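PDB 5EC0: Alp7A from Bacillus subtilis, which binds adenine nucleotide and, as an actin-like protein of the ParM kind, probably hydrolyses it and forms filaments that segregate plasmids. Local coordinates for residues T121-L129 against L369-K380. Sequence-based numbering, arbitrary orientation.
Sequences TIEYFQTML and LEVLSRAEQVKK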
ATOM      1  N   THR A 121      -4.023   8.833  21.660  1.00 33.58           N
ATOM      2  CA  THR A 121      -3.705   7.459  22.032  1.00 30.20           C
ATOM      3  C   THR A 121      -4.191   6.458  20.965  1.00 28.71           C
ATOM      4  O   THR A 121      -5.316   6.540  20.479  1.00 32.35           O
ATOM      5  CB  THR A 121      -4.322   7.078  23.405  1.00 42.77           C
ATOM      6  OG1 THR A 121      -5.693   7.490  23.443  1.00 52.72           O
ATOM      7  CG2 THR A 121      -3.578   7.747  24.537  1.00 33.22           C
ATOM      8  N   ILE A 122      -3.319   5.524  20.595  1.00 30.76           N
ATOM      9  CA  ILE A 122      -3.646   4.461  19.655  1.00 27.78           C
ATOM     10  C   ILE A 122      -3.524   3.102  20.362  1.00 32.66           C
ATOM     11  O   ILE A 122      -2.434   2.725  20.813  1.00 31.39           O
ATOM     12  CB  ILE A 122      -2.714   4.477  18.418  1.00 27.45           C
ATOM     13  CG1 ILE A 122      -2.852   5.795  17.657  1.00 27.92           C
ATOM     14  CG2 ILE A 122      -3.002   3.289  17.502  1.00 23.43           C
ATOM     15  CD1 ILE A 122      -1.691   6.071  16.733  1.00 24.09           C
ATOM     16  N   GLU A 123      -4.635   2.378  20.476  1.00 33.91           N
ATOM     17  CA  GLU A 123      -4.634   1.115  21.223  1.00 39.10           C
ATOM     18  C   GLU A 123      -3.843   0.050  20.484  1.00 35.27           C
ATOM     19  O   GLU A 123      -3.063  -0.675  21.085  1.00 35.84           O
ATOM     20  CB  GLU A 123      -6.059   0.627  21.466  1.00 40.06           C
ATOM     21  CG  GLU A 123      -6.882   1.578  22.311  1.00 46.62           C
ATOM     22  CD  GLU A 123      -8.243   1.012  22.672  1.00 55.93           C
ATOM     23  OE1 GLU A 123      -8.384  -0.228  22.710  1.00 63.15           O
ATOM     24  OE2 GLU A 123      -9.167   1.809  22.917  1.00 60.60           O
ATOM     25  N   TYR A 124      -4.031  -0.005  19.169  1.00 28.43           N
ATOM     26  CA  TYR A 124      -3.448  -1.058  18.357  1.00 27.27           C
ATOM     27  C   TYR A 124      -2.993  -0.518  17.000  1.00 26.18           C
ATOM     28  O   TYR A 124      -3.817  -0.168  16.157  1.00 29.89           O
ATOM     29  CB  TYR A 124      -4.459  -2.196  18.173  1.00 22.60           C
ATOM     30  CG  TYR A 124      -3.850  -3.467  17.642  1.00 31.61           C
ATOM     31  CD1 TYR A 124      -2.918  -4.179  18.397  1.00 33.55           C
ATOM     32  CD2 TYR A 124      -4.221  -3.980  16.397  1.00 25.95           C
ATOM     33  CE1 TYR A 124      -2.355  -5.365  17.929  1.00 36.76           C
ATOM     34  CE2 TYR A 124      -3.657  -5.169  15.914  1.00 33.17           C
ATOM     35  CZ  TYR A 124      -2.726  -5.851  16.683  1.00 35.32           C
ATOM     36  OH  TYR A 124      -2.174  -7.020  16.219  1.00 32.62           O
ATOM     37  N   PHE A 125      -1.679  -0.413  16.827  1.00 22.71           N
ATOM     38  CA  PHE A 125      -1.075   0.009  15.567  1.00 25.13           C
ATOM     39  C   PHE A 125      -0.592  -1.228  14.843  1.00 28.44           C
ATOM     40  O   PHE A 125       0.004  -2.125  15.455  1.00 25.12           O
ATOM     41  CB  PHE A 125       0.095   0.980  15.807  1.00 24.32           C
ATOM     42  CG  PHE A 125       0.844   1.385  14.546  1.00 24.49           C
ATOM     43  CD1 PHE A 125       1.910   0.629  14.070  1.00 21.09           C
ATOM     44  CD2 PHE A 125       0.494   2.547  13.852  1.00 23.48           C
ATOM     45  CE1 PHE A 125       2.595   1.007  12.924  1.00 19.58           C
ATOM     46  CE2 PHE A 125       1.175   2.926  12.707  1.00 21.04           C
ATOM     47  CZ  PHE A 125       2.218   2.166  12.243  1.00 19.68           C
ATOM     48  N   GLN A 126      -0.817  -1.268  13.536  1.00 23.20           N
ATOM     49  CA  GLN A 126      -0.393  -2.407  12.765  1.00 25.85           C
ATOM     50  C   GLN A 126       0.127  -1.943  11.408  1.00 24.46           C
ATOM     51  O   GLN A 126      -0.479  -1.088  10.733  1.00 19.90           O
ATOM     52  CB  GLN A 126      -1.557  -3.393  12.619  1.00 32.79           C
ATOM     53  CG  GLN A 126      -1.161  -4.813  12.451  1.00 36.35           C
ATOM     54  CD  GLN A 126      -2.349  -5.760  12.386  1.00 33.71           C
ATOM     55  OE1 GLN A 126      -2.202  -6.949  12.658  1.00 33.41           O
ATOM     56  NE2 GLN A 126      -3.525  -5.242  12.006  1.00 21.26           N
ATOM     57  N   THR A 127       1.273  -2.484  11.030  1.00 21.03           N
ATOM     58  CA  THR A 127       1.800  -2.279   9.691  1.00 20.45           C
ATOM     59  C   THR A 127       2.383  -3.617   9.207  1.00 24.56           C
ATOM     60  O   THR A 127       1.982  -4.693   9.694  1.00 22.07           O
ATOM     61  CB  THR A 127       2.838  -1.112   9.645  1.00 20.29           C
ATOM     62  OG1 THR A 127       3.215  -0.860   8.289  1.00 22.17           O
ATOM     63  CG2 THR A 127       4.096  -1.396  10.499  1.00 20.35           C
ATOM     64  N   MET A 128       3.288  -3.576   8.239  1.00 26.64           N
ATOM     65  CA  MET A 128       3.829  -4.809   7.672  1.00 28.48           C
ATOM     66  C   MET A 128       5.143  -4.513   6.959  1.00 28.70           C
ATOM     67  O   MET A 128       5.494  -3.350   6.776  1.00 32.69           O
ATOM     68  CB  MET A 128       2.810  -5.463   6.715  1.00 27.16           C
ATOM     69  CG  MET A 128       2.051  -4.460   5.869  1.00 32.18           C
ATOM     70  SD  MET A 128       0.667  -5.099   4.897  1.00 31.29           S
ATOM     71  CE  MET A 128      -0.048  -3.559   4.352  1.00 48.19           C
ATOM     72  N   LEU A 129       5.870  -5.560   6.577  1.00 26.31           N
ATOM     73  CA  LEU A 129       7.131  -5.408   5.839  1.00 26.67           C
ATOM     74  C   LEU A 129       7.102  -6.155   4.503  1.00 28.13           C
ATOM     75  O   LEU A 129       6.542  -7.247   4.414  1.00 37.97           O
ATOM     76  CB  LEU A 129       8.312  -5.916   6.665  1.00 24.67           C
ATOM     77  CG  LEU A 129       8.790  -5.028   7.812  1.00 29.58           C
ATOM     78  CD1 LEU A 129       9.999  -5.671   8.457  1.00 23.94           C
ATOM     79  CD2 LEU A 129       9.115  -3.637   7.290  1.00 24.85           C
ATOM     80  N   LEU A 369      -4.721  -6.443   7.016  1.00 28.00           N
ATOM     81  CA  LEU A 369      -4.413  -5.874   8.322  1.00 24.36           C
ATOM     82  C   LEU A 369      -5.704  -5.534   9.062  1.00 30.45           C
ATOM     83  O   LEU A 369      -5.827  -5.794  10.255  1.00 23.57           O
ATOM     84  CB  LEU A 369      -3.551  -4.619   8.204  1.00 21.34           C
ATOM     85  CG  LEU A 369      -2.095  -4.769   7.766  1.00 20.13           C
ATOM     86  CD1 LEU A 369      -1.326  -3.442   7.889  1.00 21.30           C
ATOM     87  CD2 LEU A 369      -1.378  -5.910   8.539  1.00 20.40           C
ATOM     88  N   GLU A 370      -6.660  -4.932   8.360  1.00 27.95           N
ATOM     89  CA  GLU A 370      -7.892  -4.513   9.013  1.00 22.12           C
ATOM     90  C   GLU A 370      -8.603  -5.723   9.672  1.00 21.96           C
ATOM     91  O   GLU A 370      -9.008  -5.666  10.833  1.00 24.95           O
ATOM     92  CB  GLU A 370      -8.810  -3.802   8.012  1.00 22.14           C
ATOM     93  CG  GLU A 370     -10.142  -3.323   8.599  1.00 25.08           C
ATOM     94  CD  GLU A 370      -9.997  -2.213   9.647  1.00 29.88           C
ATOM     95  OE1 GLU A 370      -8.948  -1.536   9.672  1.00 26.85           O
ATOM     96  OE2 GLU A 370     -10.941  -2.020  10.447  1.00 35.40           O
ATOM     97  N   VAL A 371      -8.721  -6.816   8.926  1.00 23.94           N
ATOM     98  CA  VAL A 371      -9.293  -8.058   9.439  1.00 21.72           C
ATOM     99  C   VAL A 371      -8.548  -8.534  10.687  1.00 28.78           C
ATOM    100  O   VAL A 371      -9.167  -8.916  11.683  1.00 29.32           O
ATOM    101  CB  VAL A 371      -9.253  -9.186   8.365  1.00 21.05           C
ATOM    102  CG1 VAL A 371      -9.418 -10.596   9.009  1.00 25.93           C
ATOM    103  CG2 VAL A 371     -10.288  -8.962   7.275  1.00 21.33           C
ATOM    104  N   LEU A 372      -7.216  -8.518  10.643  1.00 25.78           N
ATOM    105  CA  LEU A 372      -6.456  -8.961  11.807  1.00 23.49           C
ATOM    106  C   LEU A 372      -6.688  -8.035  13.003  1.00 29.94           C
ATOM    107  O   LEU A 372      -6.722  -8.485  14.138  1.00 24.45           O
ATOM    108  CB  LEU A 372      -4.970  -9.067  11.481  1.00 24.35           C
ATOM    109  CG  LEU A 372      -4.647 -10.290  10.609  1.00 26.40           C
ATOM    110  CD1 LEU A 372      -3.147 -10.429  10.372  1.00 22.06           C
ATOM    111  CD2 LEU A 372      -5.241 -11.591  11.228  1.00 23.15           C
ATOM    112  N   SER A 373      -6.873  -6.746  12.754  1.00 24.57           N
ATOM    113  CA  SER A 373      -7.022  -5.811  13.864  1.00 26.51           C
ATOM    114  C   SER A 373      -8.410  -5.965  14.492  1.00 25.92           C
ATOM    115  O   SER A 373      -8.547  -5.786  15.689  1.00 27.39           O
ATOM    116  CB  SER A 373      -6.762  -4.360  13.413  1.00 24.87           C
ATOM    117  OG  SER A 373      -7.788  -3.888  12.563  1.00 35.21           O
ATOM    118  N   ARG A 374      -9.428  -6.329  13.710  1.00 25.62           N
ATOM    119  CA  ARG A 374     -10.737  -6.629  14.308  1.00 28.46           C
ATOM    120  C   ARG A 374     -10.716  -7.915  15.127  1.00 29.15           C
ATOM    121  O   ARG A 374     -11.418  -8.024  16.117  1.00 31.70           O
ATOM    122  CB  ARG A 374     -11.839  -6.766  13.258  1.00 34.97           C
ATOM    123  CG  ARG A 374     -11.936  -5.630  12.282  1.00 40.95           C
ATOM    124  CD  ARG A 374     -12.926  -4.572  12.682  1.00 40.95           C
ATOM    125  NE  ARG A 374     -13.012  -3.609  11.584  1.00 52.65           N
ATOM    126  CZ  ARG A 374     -14.145  -3.166  11.049  1.00 53.30           C
ATOM    127  NH1 ARG A 374     -15.316  -3.585  11.518  1.00 52.63           N
ATOM    128  NH2 ARG A 374     -14.098  -2.295  10.050  1.00 51.38           N
ATOM    129  N   ALA A 375      -9.947  -8.905  14.694  1.00 28.86           N
ATOM    130  CA  ALA A 375      -9.896 -10.157  15.436  1.00 30.48           C
ATOM    131  C   ALA A 375      -9.153  -9.899  16.733  1.00 33.05           C
ATOM    132  O   ALA A 375      -9.545 -10.378  17.803  1.00 34.59           O
ATOM    133  CB  ALA A 375      -9.231 -11.250  14.620  1.00 26.65           C
ATOM    134  N   GLU A 376      -8.103  -9.090  16.643  1.00 30.85           N
ATOM    135  CA  GLU A 376      -7.353  -8.727  17.830  1.00 37.27           C
ATOM    136  C   GLU A 376      -8.226  -7.952  18.819  1.00 33.29           C
ATOM    137  O   GLU A 376      -8.194  -8.212  20.018  1.00 32.55           O
ATOM    138  CB  GLU A 376      -6.120  -7.905  17.455  1.00 41.60           C
ATOM    139  CG  GLU A 376      -5.241  -7.593  18.649  1.00 52.26           C
ATOM    140  CD  GLU A 376      -4.500  -8.820  19.159  1.00 56.51           C
ATOM    141  OE1 GLU A 376      -4.264  -9.754  18.355  1.00 55.74           O
ATOM    142  OE2 GLU A 376      -4.153  -8.844  20.359  1.00 61.28           O
ATOM    143  N   GLN A 377      -9.016  -7.014  18.302  1.00 33.27           N
ATOM    144  CA  GLN A 377      -9.906  -6.199  19.120  1.00 34.83           C
ATOM    145  C   GLN A 377     -10.971  -7.054  19.815  1.00 45.85           C
ATOM    146  O   GLN A 377     -11.331  -6.785  20.954  1.00 49.17           O
ATOM    147  CB  GLN A 377     -10.581  -5.112  18.264  1.00 38.65           C
ATOM    148  CG  GLN A 377     -11.033  -3.871  19.056  1.00 43.16           C
ATOM    149  CD  GLN A 377     -11.898  -2.880  18.253  1.00 46.65           C
ATOM    150  OE1 GLN A 377     -12.002  -2.960  17.022  1.00 44.84           O
ATOM    151  NE2 GLN A 377     -12.524  -1.942  18.963  1.00 44.17           N
ATOM    152  N   VAL A 378     -11.478  -8.073  19.124  1.00 46.90           N
ATOM    153  CA  VAL A 378     -12.442  -9.001  19.718  1.00 44.11           C
ATOM    154  C   VAL A 378     -11.783  -9.810  20.836  1.00 43.97           C
ATOM    155  O   VAL A 378     -12.357 -10.025  21.900  1.00 43.83           O
ATOM    156  CB  VAL A 378     -13.018  -9.968  18.655  1.00 41.50           C
ATOM    157  CG1 VAL A 378     -13.813 -11.105  19.318  1.00 36.66           C
ATOM    158  CG2 VAL A 378     -13.874  -9.207  17.670  1.00 40.54           C
ATOM    159  N   LYS A 379     -10.559 -10.250  20.566  1.00 43.52           N
ATOM    160  CA  LYS A 379      -9.770 -11.030  21.503  1.00 51.12           C
ATOM    161  C   LYS A 379      -9.498 -10.248  22.781  1.00 52.25           C
ATOM    162  O   LYS A 379      -9.482 -10.804  23.881  1.00 52.82           O
ATOM    163  CB  LYS A 379      -8.457 -11.439  20.842  1.00 54.83           C
ATOM    164  CG  LYS A 379      -7.807 -12.671  21.412  1.00 60.59           C
ATOM    165  CD  LYS A 379      -6.400 -12.812  20.859  1.00 64.40           C
ATOM    166  CE  LYS A 379      -5.456 -13.416  21.890  1.00 68.05           C
ATOM    167  NZ  LYS A 379      -4.031 -13.232  21.493  1.00 71.56           N
ATOM    168  N   LYS A 380      -9.285  -8.948  22.621  1.00 54.88           N
ATOM    169  CA  LYS A 380      -9.003  -8.084  23.754  1.00 57.42           C
ATOM    170  C   LYS A 380     -10.227  -7.976  24.651  1.00 58.25           C
ATOM    171  O   LYS A 380     -10.133  -8.176  25.858  1.00 55.92           O
ATOM    172  CB  LYS A 380      -8.562  -6.695  23.284  1.00 58.08           C
ATOM    173  CG  LYS A 380      -7.873  -5.867  24.366  1.00 66.65           C
ATOM    174  CD  LYS A 380      -7.688  -4.420  23.922  1.00 71.55           C
ATOM    175  CE  LYS A 380      -7.076  -3.559  25.026  1.00 75.79           C
ATOM    176  NZ  LYS A 380      -7.018  -2.117  24.633  1.00 75.48           N
TER
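One face of the Tyr124 ring takes the CG methylene of Glu376 in a CH-pi contact, 3.8 Å from the ring centroid, while CB of Ser373 sits at the ring edge near its plane. This is the packing of the C-terminal helix 364-386 of an actin-like fold against strand 119-129 of the N-terminal sheet; residues 124-129 and 369-380 run roughly antiparallel, their axes at 145°. With CG anti to its own nitrogen (chi1 -166°), Tyr124 lays its ring against Glu376 CG. Beyond that methylene Glu376 bends at chi2, and its carboxylate plane is only 14° from that of the ring. Replacing Tyr124 with alanine would probably open a gap beneath Glu376 and strip Ser373 CB of its aromatic neighbour. Two residues along the strand, the extended Gln126 reaches the helix backbone through NE2, whose bond to Leu369 O (2.9 Å) is bent and weak; NE2 also bonds to Asn7 OD1, and OE1 accepts from Arg178 NE, so strand 2-10 and strand 166-179 share in fixing this buried amide. Toward the nucleotide, CE of Met128 packs on CD1 of Leu369 at 3.8 Å. At the opposite end, the poorly ordered Lys380 forms a salt bridge, NZ 3.0 Å from Glu123 OE1, reached from well above the carboxylate plane.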